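Long-range contacts in TSSL1 (Pseudomonas aeruginosa, PDB 4B62), which probably anchors the type VI secretion system to the cell wall through this peptidoglycan-binding, OmpA-like module of a larger membrane protein: residues E12-L20 / V31-V40; L62-L70 / L110-F121. All coordinates share one frame; numbering follows the deposited sequence. Where two conformers were deposited one is given.

Contact 1 (E12-L20 / V31-V40). With EDO (1,2-ethanediol), chain B.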
ATOM      1  N   GLU A  12      14.918 -17.820  -2.531  1.00 50.15           N
ATOM      2  CA  GLU A  12      13.663 -18.521  -2.940  1.00 49.94           C
ATOM      3  C   GLU A  12      12.438 -17.782  -2.414  1.00 39.18           C
ATOM      4  O   GLU A  12      11.749 -17.119  -3.183  1.00 38.98           O
ATOM      5  CB  GLU A  12      13.655 -19.977  -2.460  1.00 49.08           C
ATOM      6  N   ARG A  13      12.175 -17.874  -1.109  1.00 30.54           N
ATOM      7  CA  ARG A  13      10.993 -17.227  -0.539  1.00 25.49           C
ATOM      8  C   ARG A  13      11.202 -15.719  -0.480  1.00 24.24           C
ATOM      9  O   ARG A  13      12.261 -15.257  -0.062  1.00 26.50           O
ATOM     10  CB  ARG A  13      10.642 -17.791   0.843  1.00 29.74           C
ATOM     11  CG  ARG A  13      10.247 -19.261   0.787  1.00 32.55           C
ATOM     12  CD  ARG A  13       9.699 -19.812   2.093  1.00 34.42           C
ATOM     13  NE  ARG A  13       9.349 -21.228   1.934  1.00 36.42           N
ATOM     14  CZ  ARG A  13       8.872 -22.021   2.893  1.00 38.88           C
ATOM     15  NH1 ARG A  13       8.666 -21.558   4.125  1.00 38.21           N
ATOM     16  NH2 ARG A  13       8.588 -23.294   2.613  1.00 35.54           N
ATOM     17  N   PRO A  14      10.201 -14.940  -0.930  1.00 23.98           N
ATOM     18  CA  PRO A  14      10.376 -13.491  -0.899  1.00 20.31           C
ATOM     19  C   PRO A  14      10.353 -12.984   0.529  1.00 19.38           C
ATOM     20  O   PRO A  14       9.388 -13.250   1.254  1.00 20.61           O
ATOM     21  CB  PRO A  14       9.164 -12.968  -1.684  1.00 20.00           C
ATOM     22  CG  PRO A  14       8.131 -14.034  -1.537  1.00 20.52           C
ATOM     23  CD  PRO A  14       8.880 -15.336  -1.456  1.00 22.92           C
ATOM     24  N   ARG A  15      11.400 -12.264   0.931  1.00 19.63           N
ATOM     25  CA  ARG A  15      11.539 -11.790   2.315  1.00 21.26           C
ATOM     26  C   ARG A  15      11.892 -10.302   2.317  1.00 20.64           C
ATOM     27  O   ARG A  15      12.963  -9.920   1.837  1.00 23.64           O
ATOM     28  CB  ARG A  15      12.637 -12.566   3.048  1.00 21.59           C
ATOM     29  CG  ARG A  15      12.351 -14.054   3.276  1.00 24.65           C
ATOM     30  CD  ARG A  15      13.490 -14.740   4.031  1.00 27.00           C
ATOM     31  NE  ARG A  15      14.730 -14.822   3.242  1.00 31.88           N
ATOM     32  CZ  ARG A  15      15.924 -14.342   3.606  1.00 30.90           C
ATOM     33  NH1 ARG A  15      16.097 -13.723   4.772  1.00 35.20           N
ATOM     34  NH2 ARG A  15      16.965 -14.484   2.791  1.00 35.38           N
ATOM     35  N   LEU A  16      10.996  -9.470   2.852  1.00 20.21           N
ATOM     36  CA  LEU A  16      11.200  -8.018   2.869  1.00 17.93           C
ATOM     37  C   LEU A  16      11.429  -7.384   4.241  1.00 17.48           C
ATOM     38  O   LEU A  16      11.978  -6.291   4.291  1.00 17.95           O
ATOM     39  CB  LEU A  16      10.024  -7.291   2.215  1.00 19.74           C
ATOM     40  CG  LEU A  16       9.761  -7.530   0.729  1.00 21.26           C
ATOM     41  CD1 LEU A  16       8.574  -6.671   0.306  1.00 21.58           C
ATOM     42  CD2 LEU A  16      10.984  -7.256  -0.149  1.00 19.53           C
ATOM     43  N   ALA A  17      11.018  -8.022   5.335  1.00 18.22           N
ATOM     44  CA  ALA A  17      11.109  -7.394   6.656  1.00 19.54           C
ATOM     45  C   ALA A  17      12.546  -6.965   6.946  1.00 19.70           C
ATOM     46  O   ALA A  17      12.789  -5.896   7.521  1.00 22.03           O
ATOM     47  CB  ALA A  17      10.596  -8.325   7.741  1.00 21.55           C
ATOM     48  N   ARG A  18      13.497  -7.786   6.502  1.00 19.27           N
ATOM     49  CA  ARG A  18      14.915  -7.508   6.669  1.00 21.67           C
ATOM     50  C   ARG A  18      15.390  -6.199   6.036  1.00 20.06           C
ATOM     51  O   ARG A  18      16.451  -5.704   6.399  1.00 25.93           O
ATOM     52  CB  ARG A  18      15.742  -8.674   6.118  1.00 21.74           C
ATOM     53  CG  ARG A  18      15.640  -8.871   4.610  1.00 21.54           C
ATOM     54  CD  ARG A  18      16.082 -10.273   4.198  1.00 23.51           C
ATOM     55  NE  ARG A  18      15.641 -10.587   2.833  1.00 23.14           N
ATOM     56  CZ  ARG A  18      16.425 -10.938   1.811  1.00 26.40           C
ATOM     57  NH1 ARG A  18      17.750 -11.036   1.941  1.00 28.07           N
ATOM     58  NH2 ARG A  18      15.869 -11.184   0.626  1.00 26.47           N
ATOM     59  N   PHE A  19      14.625  -5.650   5.091  1.00 18.49           N
ATOM     60  CA  PHE A  19      14.989  -4.386   4.434  1.00 17.68           C
ATOM     61  C   PHE A  19      14.198  -3.185   4.945  1.00 18.21           C
ATOM     62  O   PHE A  19      14.418  -2.057   4.483  1.00 19.74           O
ATOM     63  CB  PHE A  19      14.758  -4.487   2.934  1.00 18.32           C
ATOM     64  CG  PHE A  19      15.518  -5.590   2.277  1.00 20.46           C
ATOM     65  CD1 PHE A  19      16.898  -5.645   2.374  1.00 22.14           C
ATOM     66  CD2 PHE A  19      14.859  -6.570   1.561  1.00 19.82           C
ATOM     67  CE1 PHE A  19      17.611  -6.660   1.770  1.00 23.08           C
ATOM     68  CE2 PHE A  19      15.565  -7.588   0.954  1.00 21.29           C
ATOM     69  CZ  PHE A  19      16.944  -7.636   1.055  1.00 23.53           C
ATOM     70  N   LEU A  20      13.288  -3.430   5.887  1.00 16.72           N
ATOM     71  CA  LEU A  20      12.352  -2.414   6.350  1.00 15.96           C
ATOM     72  C   LEU A  20      12.313  -2.301   7.881  1.00 16.00           C
ATOM     73  O   LEU A  20      11.293  -1.936   8.471  1.00 16.49           O
ATOM     74  CB  LEU A  20      10.958  -2.717   5.776  1.00 14.94           C
ATOM     75  CG  LEU A  20      10.847  -2.604   4.247  1.00 14.70           C
ATOM     76  CD1 LEU A  20       9.499  -3.118   3.762  1.00 16.28           C
ATOM     77  CD2 LEU A  20      11.084  -1.184   3.750  1.00 16.23           C
ATOM     78  N   VAL A  31       4.933  -6.038   7.939  1.00 12.75           N
ATOM     79  CA  VAL A  31       5.381  -6.939   6.886  1.00 13.81           C
ATOM     80  C   VAL A  31       5.124  -8.376   7.306  1.00 15.43           C
ATOM     81  O   VAL A  31       5.535  -8.800   8.388  1.00 16.89           O
ATOM     82  CB  VAL A  31       6.878  -6.757   6.574  1.00 15.70           C
ATOM     83  CG1 VAL A  31       7.332  -7.704   5.463  1.00 18.16           C
ATOM     84  CG2 VAL A  31       7.173  -5.316   6.187  1.00 15.31           C
ATOM     85  N   GLU A  32       4.415  -9.096   6.448  1.00 13.79           N
ATOM     86  CA  GLU A  32       4.219 -10.535   6.582  1.00 14.40           C
ATOM     87  C   GLU A  32       5.104 -11.221   5.550  1.00 14.08           C
ATOM     88  O   GLU A  32       4.843 -11.104   4.352  1.00 15.11           O
ATOM     89  CB  GLU A  32       2.745 -10.895   6.347  1.00 16.26           C
ATOM     90  CG  GLU A  32       2.458 -12.386   6.496  1.00 18.16           C
ATOM     91  CD  GLU A  32       1.042 -12.838   6.120  1.00 22.69           C
ATOM     92  OE1 GLU A  32       0.181 -12.015   5.723  1.00 24.96           O
ATOM     93  OE2 GLU A  32       0.796 -14.066   6.226  1.00 25.92           O
ATOM     94  N   ASP A  33       6.140 -11.928   6.006  1.00 14.92           N
ATOM     95  CA  ASP A  33       6.980 -12.741   5.130  1.00 17.33           C
ATOM     96  C   ASP A  33       6.390 -14.147   5.155  1.00 17.81           C
ATOM     97  O   ASP A  33       6.633 -14.940   6.078  1.00 19.28           O
ATOM     98  CB  ASP A  33       8.443 -12.732   5.581  1.00 16.39           C
ATOM     99  CG  ASP A  33       9.157 -11.407   5.297  1.00 17.38           C
ATOM    100  OD1 ASP A  33       8.791 -10.705   4.333  1.00 17.98           O
ATOM    101  OD2 ASP A  33      10.115 -11.088   6.027  1.00 24.25           O
ATOM    102  N   ALA A  34       5.569 -14.415   4.148  1.00 16.73           N
ATOM    103  CA  ALA A  34       4.815 -15.664   4.029  1.00 17.69           C
ATOM    104  C   ALA A  34       5.547 -16.651   3.123  1.00 20.40           C
ATOM    105  O   ALA A  34       6.614 -16.351   2.575  1.00 18.27           O
ATOM    106  CB  ALA A  34       3.427 -15.369   3.481  1.00 17.90           C
ATOM    107  N   VAL A  35       4.965 -17.841   2.968  1.00 23.55           N
ATOM    108  CA  VAL A  35       5.609 -18.927   2.229  1.00 23.41           C
ATOM    109  C   VAL A  35       5.939 -18.582   0.767  1.00 18.14           C
ATOM    110  O   VAL A  35       6.971 -18.988   0.241  1.00 24.82           O
ATOM    111  CB  VAL A  35       4.753 -20.224   2.317  1.00 28.60           C
ATOM    112  CG1 VAL A  35       3.379 -20.044   1.677  1.00 31.32           C
ATOM    113  CG2 VAL A  35       5.480 -21.407   1.701  1.00 33.73           C
ATOM    114  N   ASP A  36       5.067 -17.805   0.133  1.00 15.45           N
ATOM    115  CA  ASP A  36       5.129 -17.553  -1.304  1.00 15.06           C
ATOM    116  C   ASP A  36       5.004 -16.073  -1.683  1.00 14.40           C
ATOM    117  O   ASP A  36       4.892 -15.747  -2.864  1.00 16.65           O
ATOM    118  CB  ASP A  36       3.983 -18.336  -1.975  1.00 14.95           C
ATOM    119  CG  ASP A  36       2.594 -18.003  -1.393  1.00 13.84           C
ATOM    120  OD1 ASP A  36       2.425 -17.039  -0.611  1.00 16.47           O
ATOM    121  OD2 ASP A  36       1.641 -18.729  -1.722  1.00 15.19           O
ATOM    122  N   ARG A  37       5.016 -15.196  -0.675  1.00 14.26           N
ATOM    123  CA  ARG A  37       4.712 -13.775  -0.823  1.00 14.89           C
ATOM    124  C   ARG A  37       5.287 -13.050   0.372  1.00 12.97           C
ATOM    125  O   ARG A  37       5.354 -13.627   1.456  1.00 14.20           O
ATOM    126  CB  ARG A  37       3.190 -13.506  -0.717  1.00 15.62           C
ATOM    127  CG  ARG A  37       2.319 -13.908  -1.891  1.00 18.20           C
ATOM    128  CD  ARG A  37       0.842 -13.811  -1.524  1.00 18.46           C
ATOM    129  NE  ARG A  37       0.450 -14.896  -0.628  1.00 20.26           N
ATOM    130  CZ  ARG A  37      -0.554 -14.860   0.255  1.00 19.83           C
ATOM    131  NH1 ARG A  37      -1.332 -13.791   0.408  1.00 20.40           N
ATOM    132  NH2 ARG A  37      -0.792 -15.926   0.995  1.00 23.35           N
ATOM    133  N   SER A  38       5.681 -11.792   0.180  1.00 11.72           N
ATOM    134  CA  SER A  38       5.842 -10.872   1.300  0.65 12.65           C
ATOM    135  C   SER A  38       4.806  -9.772   1.104  1.00 11.12           C
ATOM    136  O   SER A  38       4.687  -9.229   0.010  1.00 13.56           O
ATOM    137  CB  SER A  38       7.259 -10.313   1.354  0.65 13.81           C
ATOM    138  OG  SER A  38       7.443  -9.480   2.483  0.65 14.55           O
ATOM    139  N   VAL A  39       4.049  -9.477   2.159  1.00 11.43           N
ATOM    140  CA  VAL A  39       2.973  -8.492   2.094  1.00 11.12           C
ATOM    141  C   VAL A  39       3.310  -7.323   3.008  1.00 10.57           C
ATOM    142  O   VAL A  39       3.449  -7.492   4.226  1.00 10.73           O
ATOM    143  CB  VAL A  39       1.604  -9.092   2.488  1.00 11.27           C
ATOM    144  CG1 VAL A  39       0.504  -8.053   2.277  1.00 11.41           C
ATOM    145  CG2 VAL A  39       1.321 -10.356   1.674  1.00 12.21           C
ATOM    146  N   VAL A  40       3.429  -6.134   2.418  1.00  9.90           N
ATOM    147  CA  VAL A  40       3.695  -4.916   3.175  1.00  9.47           C
ATOM    148  C   VAL A  40       2.385  -4.146   3.287  1.00  8.53           C
ATOM    149  O   VAL A  40       1.813  -3.737   2.280  1.00 10.18           O
ATOM    150  CB  VAL A  40       4.750  -4.036   2.493  1.00 10.18           C
ATOM    151  CG1 VAL A  40       5.065  -2.825   3.367  1.00 11.23           C
ATOM    152  CG2 VAL A  40       6.008  -4.832   2.172  1.00 12.26           C
TER
HETATM  153  C1  EDO B1447      -2.409 -10.411  -0.374  1.00 16.91           C
HETATM  154  O1  EDO B1447      -1.234 -11.132  -0.792  1.00 13.45           O
HETATM  155  C2  EDO B1447      -3.310 -11.219   0.559  1.00 16.63           C
HETATM  156  O2  EDO B1447      -2.607 -11.580   1.758  1.00 16.26           O
HETATM  157  O   HOH W   1       8.865 -15.134   3.103  1.00 27.43           O
HETATM  158  O   HOH W   2      12.942 -10.611   5.891  1.00 26.09           O
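D33 reaches from strand 30-33 to the backbone of the N-terminal arm, and its carboxylate holds the arm by two N-H groups at the start of the short 3-10 turn 17-19. L16 N approaches D33 OD1 on the syn side, tilted out of the carboxylate plane, in a nearly straight bond of 2.9 Å (168°). A17 N takes the syn lone pair of D33 OD2 in a longer bond of 3.3 Å. CG of D33 stands beside its own backbone N (chi1 -73°), which carries the carboxylate across to these two N-H groups. In one of its two deposited conformers, S38 from the adjacent antiparallel strand donates OG to D33 OD1 nearly along the C-O bond. Water 2 adds a bridge from R18 N to D33 OD2.

Apolar groups close the join on one side of this polar knot. L16 lays CB over S38 OG, in that conformer, at 3.4 Å and crosses V40 at about a right angle, CD1 to CG2 at 3.7 Å; L20 meets V31 in the same crosswise manner, CD1 to CG2 at 4.0 Å. Toward the hairpin turn, the P14 ring turns CG onto the backbone, 3.4 Å from R37 N, while water 1 donates to both P14 O and A34 O. The extended R13 chain runs past V35 O and lays one guanidinium face over V35 CG2, which sits 3.6 Å above the plane near its centre.

The polar hold of the arm on the hairpin at the sheet's edge thus comes largely from one acid side chain, not from strand pairing. Two backbone N-H groups, a water and, in one conformer, the S38 hydroxyl all donate to this carboxylate, which is consistent with D33 being ionised.

Contact 2 (L62-L70 / L110-F121)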
ATOM      1  N   LEU A  62       9.176   6.863   2.181  1.00 11.26           N
ATOM      2  CA  LEU A  62       8.697   5.552   2.623  1.00 11.32           C
ATOM      3  C   LEU A  62       8.526   4.615   1.426  1.00 11.33           C
ATOM      4  O   LEU A  62       8.992   3.466   1.444  1.00 12.59           O
ATOM      5  CB  LEU A  62       7.396   5.681   3.414  1.00 11.61           C
ATOM      6  CG  LEU A  62       6.682   4.376   3.794  1.00 12.15           C
ATOM      7  CD1 LEU A  62       7.602   3.462   4.601  1.00 13.76           C
ATOM      8  CD2 LEU A  62       5.401   4.665   4.569  1.00 12.91           C
ATOM      9  N   LEU A  63       7.869   5.100   0.375  1.00 10.37           N
ATOM     10  CA  LEU A  63       7.723   4.283  -0.835  1.00 11.99           C
ATOM     11  C   LEU A  63       9.061   4.046  -1.508  1.00 10.98           C
ATOM     12  O   LEU A  63       9.275   3.007  -2.116  1.00 12.64           O
ATOM     13  CB  LEU A  63       6.732   4.888  -1.813  1.00 13.84           C
ATOM     14  CG  LEU A  63       5.267   4.719  -1.467  1.00 15.84           C
ATOM     15  CD1 LEU A  63       4.432   5.198  -2.633  1.00 17.23           C
ATOM     16  CD2 LEU A  63       4.910   3.266  -1.152  1.00 17.13           C
ATOM     17  N   LEU A  64       9.971   5.013  -1.430  1.00 11.62           N
ATOM     18  CA  LEU A  64      11.314   4.796  -1.968  1.00 11.20           C
ATOM     19  C   LEU A  64      12.022   3.621  -1.276  1.00 12.22           C
ATOM     20  O   LEU A  64      12.668   2.817  -1.935  1.00 13.53           O
ATOM     21  CB  LEU A  64      12.150   6.075  -1.871  1.00 11.98           C
ATOM     22  CG  LEU A  64      13.539   6.004  -2.500  1.00 13.77           C
ATOM     23  CD1 LEU A  64      13.468   5.627  -3.967  1.00 15.84           C
ATOM     24  CD2 LEU A  64      14.198   7.354  -2.306  1.00 15.11           C
ATOM     25  N   ARG A  65      11.879   3.503   0.041  1.00 10.99           N
ATOM     26  CA  ARG A  65      12.479   2.373   0.766  1.00 12.53           C
ATOM     27  C   ARG A  65      11.871   1.045   0.324  1.00 13.09           C
ATOM     28  O   ARG A  65      12.573   0.018   0.254  1.00 14.22           O
ATOM     29  CB  ARG A  65      12.339   2.557   2.271  1.00 13.64           C
ATOM     30  CG  ARG A  65      13.148   3.739   2.769  1.00 13.89           C
ATOM     31  CD  ARG A  65      13.218   3.812   4.264  1.00 14.37           C
ATOM     32  NE  ARG A  65      11.973   4.218   4.887  1.00 14.91           N
ATOM     33  CZ  ARG A  65      11.578   5.478   5.052  1.00 15.37           C
ATOM     34  NH1 ARG A  65      12.285   6.484   4.540  1.00 15.76           N
ATOM     35  NH2 ARG A  65      10.453   5.729   5.708  1.00 15.68           N
ATOM     36  N   ILE A  66      10.573   1.062   0.028  1.00 12.65           N
ATOM     37  CA  ILE A  66       9.958  -0.139  -0.510  0.59 12.58           C
ATOM     38  C   ILE A  66      10.505  -0.448  -1.899  1.00 12.87           C
ATOM     39  O   ILE A  66      10.842  -1.596  -2.182  1.00 14.72           O
ATOM     40  CB  ILE A  66       8.430  -0.056  -0.449  0.59 13.32           C
ATOM     41  CG1 ILE A  66       8.030  -0.105   1.021  0.59 15.17           C
ATOM     42  CG2 ILE A  66       7.792  -1.199  -1.225  0.59 14.80           C
ATOM     43  CD1 ILE A  66       6.664   0.428   1.313  0.59 16.13           C
ATOM     44  N   ALA A  67      10.638   0.559  -2.752  1.00 12.17           N
ATOM     45  CA  ALA A  67      11.260   0.358  -4.063  1.00 12.99           C
ATOM     46  C   ALA A  67      12.672  -0.214  -3.961  1.00 14.79           C
ATOM     47  O   ALA A  67      13.050  -1.087  -4.756  1.00 16.67           O
ATOM     48  CB  ALA A  67      11.281   1.656  -4.858  1.00 13.99           C
ATOM     49  N   ASP A  68      13.448   0.281  -3.001  1.00 13.85           N
ATOM     50  CA  ASP A  68      14.799  -0.209  -2.793  1.00 15.34           C
ATOM     51  C   ASP A  68      14.773  -1.702  -2.448  1.00 15.65           C
ATOM     52  O   ASP A  68      15.583  -2.476  -2.955  1.00 18.10           O
ATOM     53  CB  ASP A  68      15.507   0.542  -1.655  1.00 17.62           C
ATOM     54  CG  ASP A  68      15.932   1.946  -2.018  1.00 22.06           C
ATOM     55  OD1 ASP A  68      16.067   2.257  -3.209  1.00 24.68           O
ATOM     56  OD2 ASP A  68      16.166   2.728  -1.065  1.00 27.31           O
ATOM     57  N   ALA A  69      13.851  -2.092  -1.568  1.00 16.31           N
ATOM     58  CA  ALA A  69      13.692  -3.495  -1.195  1.00 17.86           C
ATOM     59  C   ALA A  69      13.288  -4.334  -2.406  1.00 17.32           C
ATOM     60  O   ALA A  69      13.788  -5.453  -2.580  1.00 17.63           O
ATOM     61  CB  ALA A  69      12.680  -3.633  -0.070  1.00 18.33           C
ATOM     62  N   LEU A  70      12.410  -3.780  -3.247  1.00 17.18           N
ATOM     63  CA  LEU A  70      11.891  -4.505  -4.406  1.00 17.02           C
ATOM     64  C   LEU A  70      12.928  -4.679  -5.513  1.00 19.47           C
ATOM     65  O   LEU A  70      12.786  -5.563  -6.349  1.00 21.85           O
ATOM     66  CB  LEU A  70      10.615  -3.839  -4.939  1.00 17.10           C
ATOM     67  CG  LEU A  70       9.388  -3.929  -4.015  1.00 20.61           C
ATOM     68  CD1 LEU A  70       8.245  -3.125  -4.596  1.00 20.53           C
ATOM     69  CD2 LEU A  70       8.943  -5.364  -3.755  1.00 22.31           C
ATOM     70  N   LEU A 110       4.049   4.745  -9.012  1.00 11.43           N
ATOM     71  CA  LEU A 110       5.274   5.317  -8.458  1.00 11.59           C
ATOM     72  C   LEU A 110       6.372   4.265  -8.338  1.00 11.00           C
ATOM     73  O   LEU A 110       7.544   4.513  -8.667  1.00 12.60           O
ATOM     74  CB  LEU A 110       4.995   5.961  -7.097  1.00 12.20           C
ATOM     75  CG  LEU A 110       4.190   7.261  -7.146  1.00 13.50           C
ATOM     76  CD1 LEU A 110       3.679   7.617  -5.757  1.00 12.91           C
ATOM     77  CD2 LEU A 110       5.032   8.387  -7.721  1.00 15.67           C
ATOM     78  N   LEU A 111       5.993   3.076  -7.870  1.00 11.17           N
ATOM     79  CA  LEU A 111       6.960   1.993  -7.719  1.00 11.77           C
ATOM     80  C   LEU A 111       7.471   1.523  -9.083  1.00 12.39           C
ATOM     81  O   LEU A 111       8.668   1.272  -9.245  1.00 13.98           O
ATOM     82  CB  LEU A 111       6.365   0.827  -6.935  1.00 12.06           C
ATOM     83  CG  LEU A 111       6.082   1.101  -5.451  1.00 12.68           C
ATOM     84  CD1 LEU A 111       5.405  -0.113  -4.841  1.00 12.42           C
ATOM     85  CD2 LEU A 111       7.335   1.462  -4.673  1.00 12.94           C
ATOM     86  N   GLY A 112       6.568   1.403 -10.049  1.00 11.93           N
ATOM     87  CA  GLY A 112       6.958   1.049 -11.422  1.00 14.05           C
ATOM     88  C   GLY A 112       7.927   2.051 -12.030  1.00 13.77           C
ATOM     89  O   GLY A 112       8.898   1.670 -12.682  1.00 15.53           O
ATOM     90  N   ALA A 113       7.671   3.338 -11.815  1.00 13.80           N
ATOM     91  CA  ALA A 113       8.532   4.377 -12.394  1.00 14.70           C
ATOM     92  C   ALA A 113       9.927   4.376 -11.759  1.00 14.69           C
ATOM     93  O   ALA A 113      10.932   4.575 -12.445  1.00 18.39           O
ATOM     94  CB  ALA A 113       7.886   5.741 -12.269  1.00 14.73           C
ATOM     95  N   THR A 114       9.991   4.136 -10.455  1.00 12.92           N
ATOM     96  CA  THR A 114      11.257   4.141  -9.728  1.00 15.60           C
ATOM     97  C   THR A 114      12.089   2.894 -10.006  1.00 16.79           C
ATOM     98  O   THR A 114      13.290   2.987 -10.214  1.00 18.87           O
ATOM     99  CB  THR A 114      11.002   4.351  -8.228  1.00 16.63           C
ATOM    100  OG1 THR A 114      10.517   5.681  -8.063  1.00 19.14           O
ATOM    101  CG2 THR A 114      12.261   4.155  -7.382  1.00 20.27           C
ATOM    102  N   THR A 115      11.454   1.723 -10.024  1.00 16.03           N
ATOM    103  CA  THR A 115      12.185   0.499 -10.371  1.00 17.09           C
ATOM    104  C   THR A 115      12.520   0.419 -11.862  1.00 16.09           C
ATOM    105  O   THR A 115      13.475  -0.260 -12.251  1.00 20.76           O
ATOM    106  CB  THR A 115      11.392  -0.760  -9.997  1.00 17.29           C
ATOM    107  OG1 THR A 115      10.164  -0.782 -10.733  1.00 16.00           O
ATOM    108  CG2 THR A 115      11.127  -0.814  -8.500  1.00 17.09           C
ATOM    109  N   GLY A 116      11.730   1.093 -12.690  1.00 16.46           N
ATOM    110  CA  GLY A 116      11.835   0.962 -14.141  1.00 17.80           C
ATOM    111  C   GLY A 116      11.349  -0.361 -14.707  1.00 17.97           C
ATOM    112  O   GLY A 116      11.639  -0.673 -15.848  1.00 22.26           O
ATOM    113  N   ASP A 117      10.583  -1.113 -13.925  1.00 14.82           N
ATOM    114  CA  ASP A 117      10.055  -2.402 -14.343  1.00 13.93           C
ATOM    115  C   ASP A 117       8.605  -2.246 -14.778  1.00 14.37           C
ATOM    116  O   ASP A 117       7.681  -2.257 -13.951  1.00 16.25           O
ATOM    117  CB  ASP A 117      10.146  -3.411 -13.205  1.00 14.18           C
ATOM    118  CG  ASP A 117      11.572  -3.719 -12.802  1.00 14.64           C
ATOM    119  OD1 ASP A 117      12.446  -3.783 -13.695  1.00 17.51           O
ATOM    120  OD2 ASP A 117      11.818  -3.893 -11.593  1.00 17.25           O
ATOM    121  N   ALA A 118       8.418  -2.079 -16.080  1.00 14.05           N
ATOM    122  CA  ALA A 118       7.094  -1.846 -16.658  1.00 13.55           C
ATOM    123  C   ALA A 118       6.332  -3.157 -16.789  1.00 14.17           C
ATOM    124  O   ALA A 118       6.786  -4.080 -17.451  1.00 15.22           O
ATOM    125  CB  ALA A 118       7.235  -1.180 -18.020  1.00 14.88           C
ATOM    126  N   GLY A 119       5.170  -3.229 -16.150  1.00 12.93           N
ATOM    127  CA  GLY A 119       4.325  -4.426 -16.173  1.00 12.71           C
ATOM    128  C   GLY A 119       4.464  -5.279 -14.924  1.00 11.46           C
ATOM    129  O   GLY A 119       3.675  -6.201 -14.697  1.00 12.92           O
ATOM    130  N   ARG A 120       5.451  -4.951 -14.098  1.00 11.51           N
ATOM    131  CA  ARG A 120       5.708  -5.649 -12.844  1.00 10.35           C
ATOM    132  C   ARG A 120       4.680  -5.363 -11.766  1.00 10.57           C
ATOM    133  O   ARG A 120       4.501  -6.179 -10.877  1.00 12.02           O
ATOM    134  CB  ARG A 120       7.093  -5.270 -12.337  1.00 11.21           C
ATOM    135  CG  ARG A 120       7.497  -5.892 -11.021  1.00 11.65           C
ATOM    136  CD  ARG A 120       8.942  -5.598 -10.679  1.00 12.64           C
ATOM    137  NE  ARG A 120       9.285  -6.263  -9.438  1.00 13.21           N
ATOM    138  CZ  ARG A 120      10.310  -5.965  -8.648  1.00 15.54           C
ATOM    139  NH1 ARG A 120      11.165  -4.994  -8.968  1.00 15.58           N
ATOM    140  NH2 ARG A 120      10.472  -6.649  -7.526  1.00 17.92           N
ATOM    141  N   PHE A 121       4.042  -4.193 -11.828  1.00 12.32           N
ATOM    142  CA  PHE A 121       3.114  -3.741 -10.784  1.00 12.18           C
ATOM    143  C   PHE A 121       1.719  -3.618 -11.338  1.00 13.53           C
ATOM    144  O   PHE A 121       1.520  -2.988 -12.382  1.00 16.28           O
ATOM    145  CB  PHE A 121       3.539  -2.359 -10.251  1.00 12.72           C
ATOM    146  CG  PHE A 121       4.880  -2.365  -9.613  1.00 12.89           C
ATOM    147  CD1 PHE A 121       6.021  -2.262 -10.394  1.00 13.85           C
ATOM    148  CD2 PHE A 121       5.021  -2.528  -8.251  1.00 13.10           C
ATOM    149  CE1 PHE A 121       7.272  -2.334  -9.821  1.00 14.54           C
ATOM    150  CE2 PHE A 121       6.273  -2.590  -7.671  1.00 14.20           C
ATOM    151  CZ  PHE A 121       7.400  -2.484  -8.457  1.00 14.28           C
TER
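L111 of helix 96-115 is the knob of a knobs-into-holes contact with helix 60-72 in this OmpA-like alpha/beta fold, its side chain seated among L63, I66, A67 and L70. The short helical segments cross at -55° with axes 9.7 Å apart. Beginning at the backbone, L111 CB lies 3.5 Å above one face of the F121 ring, offset toward the rim. CG then stands opposite the carbonyl carbon (chi1 -68°) and divides the contact between two methyls. CD1 meets L70 CD1 at 4.1 Å; CD2 goes deeper, to within 3.6 Å of L63 O and against A67 N and CB. L70 in turn sends CD1 to the edge of the F121 ring, so the ring has L111 CB over a face and L70 CD1 at its edge, at the start of strand 121-125.

The connection is a beta-alpha-beta crossover: helix 96-115 joins the parallel neighbours 77-82 and 121-125. T114 CG2 packs on A67 CB at 3.7 Å and, at a separate point, L63 crosses L110 through their CD1 methyls. After an ST turn at T115, the chain makes a type II turn from D117 to R120. There D117 OD2 takes R120 NH1 in a salt bridge, helping to hold the guanidinium. L70 O lies in the guanidinium plane, and both end nitrogens reach it from the same face of its carbonyl plane, NH2 at 2.8 Å and NH1 at 3.1 Å.

Overall arrangement
The two contacts follow one another along the chain, and helix 60-72, the next helix after strand 37-43, brings them together. Their centres lie about 16 Å apart, yet they touch: A69 receives F19 CB on its own CB at 3.8 Å and also packs against L16, while L20 CD2 meets R65 O at 4.0 Å. Helix 60-72 therefore has the N-terminal arm of contact 1 against one flank and helix 96-115 of contact 2 against another. The R65-D23 salt bridge further ties it to the short helix that follows the arm. No peptidoglycan ligand is bound at either contact; an ethanediol, probably from the crystallisation liquor, hydrogen-bonds R37 NH1 and also T150.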